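Local coordinates for protein aminoglycoside phosphotransferase (Mycobacterium smegmatis, PDB 6EF6) that phosphorylates (S)-1-amino-2-propanol as the aminopropanol kinase associated with the aminoacetone utilization microcompartment, and has an aminoglycoside phosphotransferase-like fold, at residues Tyr263-Gly266 against Thr267-Ser270; Pro304-Val307 against Phe308-Arg311; Ser338-Leu341 against Ala342-Leu346. All blocks are in the same frame, centred on the assembly; numbering follows the deposited sequence.

Contact 1: Tyr263-Gly266 against Thr267-Ser270; sequences YDFG and TAVS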
# COMPACT_ATOMS: atom_id res chain seq x y z
N TYR A 263 10.31 -3.57 2.89
CA TYR A 263 9.10 -4.12 2.31
C TYR A 263 8.42 -3.11 1.41
O TYR A 263 7.77 -3.49 0.45
CB TYR A 263 8.18 -4.59 3.45
CG TYR A 263 6.80 -5.03 3.00
CD1 TYR A 263 6.60 -6.09 2.12
CD2 TYR A 263 5.68 -4.35 3.42
CE1 TYR A 263 5.35 -6.45 1.68
CE2 TYR A 263 4.39 -4.72 3.00
CZ TYR A 263 4.26 -5.77 2.13
OH TYR A 263 3.00 -6.13 1.71
N ASP A 264 8.57 -1.80 1.67
CA ASP A 264 8.00 -0.82 0.76
C ASP A 264 8.51 -0.98 -0.68
O ASP A 264 7.75 -0.71 -1.65
CB ASP A 264 8.28 0.60 1.26
CG ASP A 264 7.37 1.06 2.36
OD1 ASP A 264 6.20 0.63 2.46
OD2 ASP A 264 7.84 1.94 3.13
N PHE A 265 9.75 -1.47 -0.87
CA PHE A 265 10.20 -1.74 -2.24
C PHE A 265 9.40 -2.89 -2.88
O PHE A 265 9.04 -2.84 -4.07
CB PHE A 265 11.71 -2.05 -2.37
CG PHE A 265 12.06 -2.42 -3.77
CD1 PHE A 265 11.97 -1.47 -4.78
CD2 PHE A 265 12.45 -3.72 -4.07
CE1 PHE A 265 12.20 -1.81 -6.09
CE2 PHE A 265 12.72 -4.07 -5.40
CZ PHE A 265 12.62 -3.11 -6.41
N GLY A 266 9.14 -3.96 -2.14
CA GLY A 266 8.27 -4.99 -2.69
C GLY A 266 6.94 -4.43 -3.13
O GLY A 266 6.42 -4.80 -4.19
N THR A 267 6.38 -3.49 -2.36
CA THR A 267 5.10 -2.94 -2.76
C THR A 267 5.22 -2.11 -4.06
O THR A 267 4.25 -2.03 -4.79
CB THR A 267 4.42 -2.14 -1.65
OG1 THR A 267 5.01 -0.85 -1.47
CG2 THR A 267 4.36 -2.91 -0.34
N ALA A 268 6.37 -1.49 -4.32
CA ALA A 268 6.59 -0.72 -5.54
C ALA A 268 6.36 -1.55 -6.79
O ALA A 268 6.00 -0.99 -7.83
CB ALA A 268 8.02 -0.20 -5.52
N VAL A 269 6.62 -2.86 -6.74
CA VAL A 269 6.48 -3.72 -7.90
C VAL A 269 5.28 -4.66 -7.75
O VAL A 269 5.20 -5.70 -8.43
CB VAL A 269 7.78 -4.46 -8.21
CG1 VAL A 269 8.84 -3.46 -8.71
CG2 VAL A 269 8.32 -5.21 -7.03
N SER A 270 4.27 -4.22 -7.02
CA SER A 270 3.05 -5.00 -6.82
C SER A 270 2.48 -5.43 -8.15
O SER A 270 2.21 -4.59 -9.04
CB SER A 270 1.98 -4.19 -6.11
OG SER A 270 2.33 -3.87 -4.78

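Contact 2: Pro304-Val307 against Phe308-Arg311; sequences PSFV and FLRR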
# COMPACT_ATOMS: atom_id res chain seq x y z
N PRO A 304 15.30 -8.50 -3.01
CA PRO A 304 14.58 -9.64 -3.63
C PRO A 304 13.69 -10.36 -2.63
O PRO A 304 12.56 -10.77 -2.98
CB PRO A 304 15.71 -10.50 -4.19
CG PRO A 304 16.86 -9.54 -4.39
CD PRO A 304 16.74 -8.56 -3.24
N SER A 305 14.15 -10.52 -1.38
CA SER A 305 13.31 -11.11 -0.35
C SER A 305 12.02 -10.33 -0.17
O SER A 305 10.94 -10.93 -0.01
CB SER A 305 14.06 -11.15 0.98
OG SER A 305 15.07 -12.14 1.03
N PHE A 306 12.08 -9.00 -0.15
CA PHE A 306 10.89 -8.21 0.02
C PHE A 306 9.95 -8.25 -1.17
O PHE A 306 8.74 -8.15 -1.00
CB PHE A 306 11.23 -6.76 0.45
CG PHE A 306 11.75 -6.70 1.88
CD1 PHE A 306 10.97 -7.23 2.91
CD2 PHE A 306 13.02 -6.27 2.18
CE1 PHE A 306 11.41 -7.26 4.22
CE2 PHE A 306 13.49 -6.28 3.55
CZ PHE A 306 12.68 -6.83 4.54
N VAL A 307 10.51 -8.33 -2.37
CA VAL A 307 9.68 -8.57 -3.55
C VAL A 307 8.93 -9.89 -3.40
O VAL A 307 7.73 -9.97 -3.70
CB VAL A 307 10.51 -8.50 -4.86
CG1 VAL A 307 9.67 -8.89 -6.05
CG2 VAL A 307 11.12 -7.13 -5.04
N PHE A 308 9.63 -10.93 -2.99
CA PHE A 308 9.01 -12.25 -2.84
C PHE A 308 7.96 -12.28 -1.73
O PHE A 308 6.90 -12.87 -1.89
CB PHE A 308 10.07 -13.33 -2.69
CG PHE A 308 9.48 -14.70 -2.81
CD1 PHE A 308 8.94 -15.14 -4.01
CD2 PHE A 308 9.38 -15.57 -1.73
CE1 PHE A 308 8.35 -16.38 -4.10
CE2 PHE A 308 8.80 -16.83 -1.86
CZ PHE A 308 8.29 -17.21 -3.04
N LEU A 309 8.21 -11.56 -0.63
CA LEU A 309 7.20 -11.41 0.42
C LEU A 309 5.94 -10.77 -0.14
O LEU A 309 4.81 -11.24 0.09
CB LEU A 309 7.78 -10.56 1.57
CG LEU A 309 6.82 -10.25 2.71
CD1 LEU A 309 6.19 -11.45 3.33
CD2 LEU A 309 7.48 -9.40 3.79
N ARG A 310 6.10 -9.67 -0.89
CA ARG A 310 4.92 -9.02 -1.50
C ARG A 310 4.20 -9.97 -2.45
O ARG A 310 2.96 -9.99 -2.49
CB ARG A 310 5.36 -7.74 -2.24
CG ARG A 310 4.23 -6.98 -2.87
CD ARG A 310 3.23 -6.48 -1.82
NE ARG A 310 2.36 -5.43 -2.35
CZ ARG A 310 1.46 -4.73 -1.69
NH1 ARG A 310 1.23 -5.04 -0.40
NH2 ARG A 310 0.74 -3.78 -2.28
N ARG A 311 4.96 -10.72 -3.26
CA ARG A 311 4.36 -11.66 -4.19
C ARG A 311 3.47 -12.66 -3.49
O ARG A 311 2.35 -12.91 -3.93
CB ARG A 311 5.45 -12.40 -4.92
CG ARG A 311 4.96 -13.26 -6.09
CD ARG A 311 4.55 -12.41 -7.30
NE ARG A 311 4.06 -13.24 -8.40
CZ ARG A 311 3.92 -12.86 -9.66
NH1 ARG A 311 4.30 -11.63 -10.00
NH2 ARG A 311 3.48 -13.68 -10.57

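Contact 3: Ser338-Leu341 against Ala342-Leu346; sequences SCAL and AERYL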
# COMPACT_ATOMS: atom_id res chain seq x y z
N SER A 338 4.71 -16.70 -9.72
CA SER A 338 5.28 -16.75 -8.38
C SER A 338 6.26 -17.91 -8.27
O SER A 338 7.30 -17.80 -7.60
CB SER A 338 4.17 -16.89 -7.35
OG SER A 338 3.20 -15.86 -7.43
N CYS A 339 5.94 -19.04 -8.89
CA CYS A 339 6.82 -20.19 -8.89
C CYS A 339 8.11 -19.92 -9.65
O CYS A 339 9.19 -20.39 -9.23
CB CYS A 339 6.11 -21.41 -9.46
SG CYS A 339 4.80 -22.05 -8.40
N ALA A 340 8.04 -19.23 -10.79
CA ALA A 340 9.24 -18.85 -11.52
C ALA A 340 10.14 -17.99 -10.64
O ALA A 340 11.37 -18.20 -10.61
CB ALA A 340 8.87 -18.18 -12.84
N LEU A 341 9.56 -17.02 -9.94
CA LEU A 341 10.33 -16.19 -9.01
C LEU A 341 10.91 -17.05 -7.89
O LEU A 341 12.09 -16.87 -7.51
CB LEU A 341 9.43 -15.09 -8.47
CG LEU A 341 9.04 -14.03 -9.49
CD1 LEU A 341 7.95 -13.15 -8.93
CD2 LEU A 341 10.26 -13.20 -9.95
N ALA A 342 10.14 -17.97 -7.33
CA ALA A 342 10.60 -18.84 -6.25
C ALA A 342 11.82 -19.65 -6.69
O ALA A 342 12.77 -19.80 -5.92
CB ALA A 342 9.48 -19.73 -5.79
N GLU A 343 11.81 -20.18 -7.92
CA GLU A 343 12.94 -20.96 -8.38
C GLU A 343 14.20 -20.11 -8.47
O GLU A 343 15.30 -20.55 -8.12
CB GLU A 343 12.63 -21.63 -9.71
CG GLU A 343 13.74 -22.55 -10.18
CD GLU A 343 13.96 -22.41 -11.68
OE1 GLU A 343 14.43 -21.34 -12.12
OE2 GLU A 343 13.62 -23.36 -12.41
N ARG A 344 14.06 -18.87 -8.96
CA ARG A 344 15.20 -17.96 -9.03
C ARG A 344 15.70 -17.60 -7.63
O ARG A 344 16.91 -17.56 -7.39
CB ARG A 344 14.78 -16.71 -9.81
CG ARG A 344 14.61 -17.06 -11.30
CD ARG A 344 13.91 -15.99 -12.13
NE ARG A 344 13.35 -16.57 -13.36
CZ ARG A 344 12.28 -16.09 -14.00
NH1 ARG A 344 11.84 -16.69 -15.10
NH2 ARG A 344 11.65 -15.02 -13.54
N TYR A 345 14.78 -17.38 -6.69
CA TYR A 345 15.13 -17.07 -5.30
C TYR A 345 15.91 -18.22 -4.68
O TYR A 345 16.98 -18.03 -4.10
CB TYR A 345 13.84 -16.78 -4.55
CG TYR A 345 14.01 -16.21 -3.17
CD1 TYR A 345 14.37 -14.91 -2.97
CD2 TYR A 345 13.76 -16.99 -2.04
CE1 TYR A 345 14.47 -14.39 -1.70
CE2 TYR A 345 13.87 -16.52 -0.79
CZ TYR A 345 14.26 -15.21 -0.55
OH TYR A 345 14.36 -14.73 0.72
N LEU A 346 15.43 -19.45 -4.88
CA LEU A 346 16.09 -20.61 -4.30
C LEU A 346 17.46 -20.86 -4.90
O LEU A 346 18.42 -21.17 -4.18
CB LEU A 346 15.21 -21.83 -4.49
CG LEU A 346 13.97 -21.88 -3.61
CD1 LEU A 346 13.04 -22.99 -4.08
CD2 LEU A 346 14.33 -22.14 -2.17
O HOH W 1 12.43 -19.59 -12.74

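Contact 1: Tyr263-Gly266 against Thr267-Ser270
Thr267 lies one helical turn beyond Tyr263 and uses both branches of its side chain against the preceding turn. Its methyl CG2 sits over one face of the phenol ring, displaced toward the rim, 4.0 Å from the centroid of the Tyr263 ring in a CH-pi contact; the two side chains cross at about a right angle. The hydroxyl lies between its backbone N and carbonyl carbon (chi1 76°), which lets Thr267 OG1 turn back and donate to Asp264 O at 2.7 Å; it is also bonded to Leu232 N, tying the helix to that loop. Ala268 N reaches Asp264 O from the same face of its plane at 3.1 Å, giving this carbonyl two donors. In the backbone, Thr267 N to Tyr263 O is an i to i+4 bond, and Val269 N to Gly266 O (3.2 Å) an i to i+3 bond. Ser270 OG donates to Thr267 O at 2.7 Å, beside the bond from Ser270 N. Apolar contact is looser: Phe265 CD1 lies 4.2 Å from Ala268 CB. Helix 263-268 is buried, with Tyr263 and Thr267 against helix 303-320, Phe265 edge-to-face with Trp285 of helix 278-290, and Asp264 bonded to His158 of helix 147-163.

Contact 2: Pro304-Val307 against Phe308-Arg311
Phe306 and Leu309 make the apolar contact between successive turns here: methyl CD2 of Leu309 comes to the ring edge, near its plane, 4.2 Å from Phe306 CD1. The two side chains leave the helix differently. Leu309 has CG anti to its backbone N (chi1 177°), whereas the Phe306 ring is anti to its carbonyl carbon, beside the backbone N (chi1 -71°); with these two torsions the methyl meets the rim of the ring. Both pack on Tyr263, and Phe306 also meets the ring of Trp260.

Val307 points CG2 at the ring of Phe265, with CG1 anti to the backbone N (chi1 174°), and its carbonyl O accepts from Arg311 N. Phe308 keeps CB 3.6 Å from Pro304 O while its ring extends toward Ala207 and Ala342. Arg310 and Arg311 share one shape: each leaves the backbone extended, bends at chi2 and runs out straight, with only the first carbons near the preceding turn. Arg310 CB lies 3.6 Å from Phe306 O, and Arg311 CB 3.5 Å from Val307 O. The guanidinium groups diverge, Arg310 forming a salt bridge with Asp231 and Arg311 one with Glu273.

Four regular i to i+4 bonds hold the backbone, among them Arg310 N to Phe306 O at 3.0 Å. This is a buried alpha-helical segment of a phosphotransferase-type fold, and it presents Arg310 to the bound (2R)-1-methoxypropan-2-amine, whose pocket also includes Glu53, Trp187 and Trp317.

Contact 3: Ser338-Leu341 against Ala342-Leu346
Arg344 lies back along the helix over Ala340, its side chain passing above the carbonyl of that residue. CG comes 3.5 Å from Ala340 O, and the chain then runs extended from CG to NE, carrying the guanidinium across to the methyl group. Ala340 CB stands over one face of this flat group, 3.9 Å above its plane and offset toward the rim; its nearest guanidinium atom is Arg344 NH1 at 4.0 Å. The starting torsion, which sets CG anti to the carbonyl carbon (chi1 -71°), directs the arginine back toward the earlier turn. Leu341 CD2 approaches NH2 obliquely and more loosely.

Glu343 takes another course: CG is anti to the backbone N (chi1 -175°), and a bend at chi2 brings its carboxylate beside a water. This water donates both to Ala340 O, at 2.8 Å, and to Glu343 OE1, at 2.7 Å, so Ala340 O is gripped by the water as well as by Arg344 N (3.2 Å).

On the buried side, Ala342 CB rests 3.4 Å from Ser338 O and faces Phe308 and Ala207. Tyr345 leads its ring away from the preceding turn, packing on Leu211 and Leu353, to a hydroxyl bond with Ser305, while Ser338 OG bonds to Tyr334 O and Arg311. The i to i+4 backbone bonds are those of a regular alpha-helix; with Glu343 and Arg344 on the outer side and Leu341, Ala342 and Tyr345 packed inward, it is amphipathic in character, here the closing helix 325-347 of the chain.

Along the chain the contacts come in series, on helices 263-268, 303-320 and 325-347, and step outward from about 8 to 14 to 23 Å from the chain centre. Contact 2 is the middle layer. Its centre is about 8 Å from that of contact 1, joined by hydrogen bonds Ser270 OG-Arg310 NE (2.9 Å) and Tyr263 OH-Arg310 NH1. It is about 10 Å from contact 3, joined by hydrogen bonds Ser305 OG-Tyr345 OH (2.7 Å) and Arg311 NE-Ser338 OG. Contacts 1 and 3, about 17 Å apart between centres, do not touch. Contact 1, together with the salt bridge to Asp231, is consistent with holding ligand-pocket Arg310 in place; contact 3 packs on another face of the same helix.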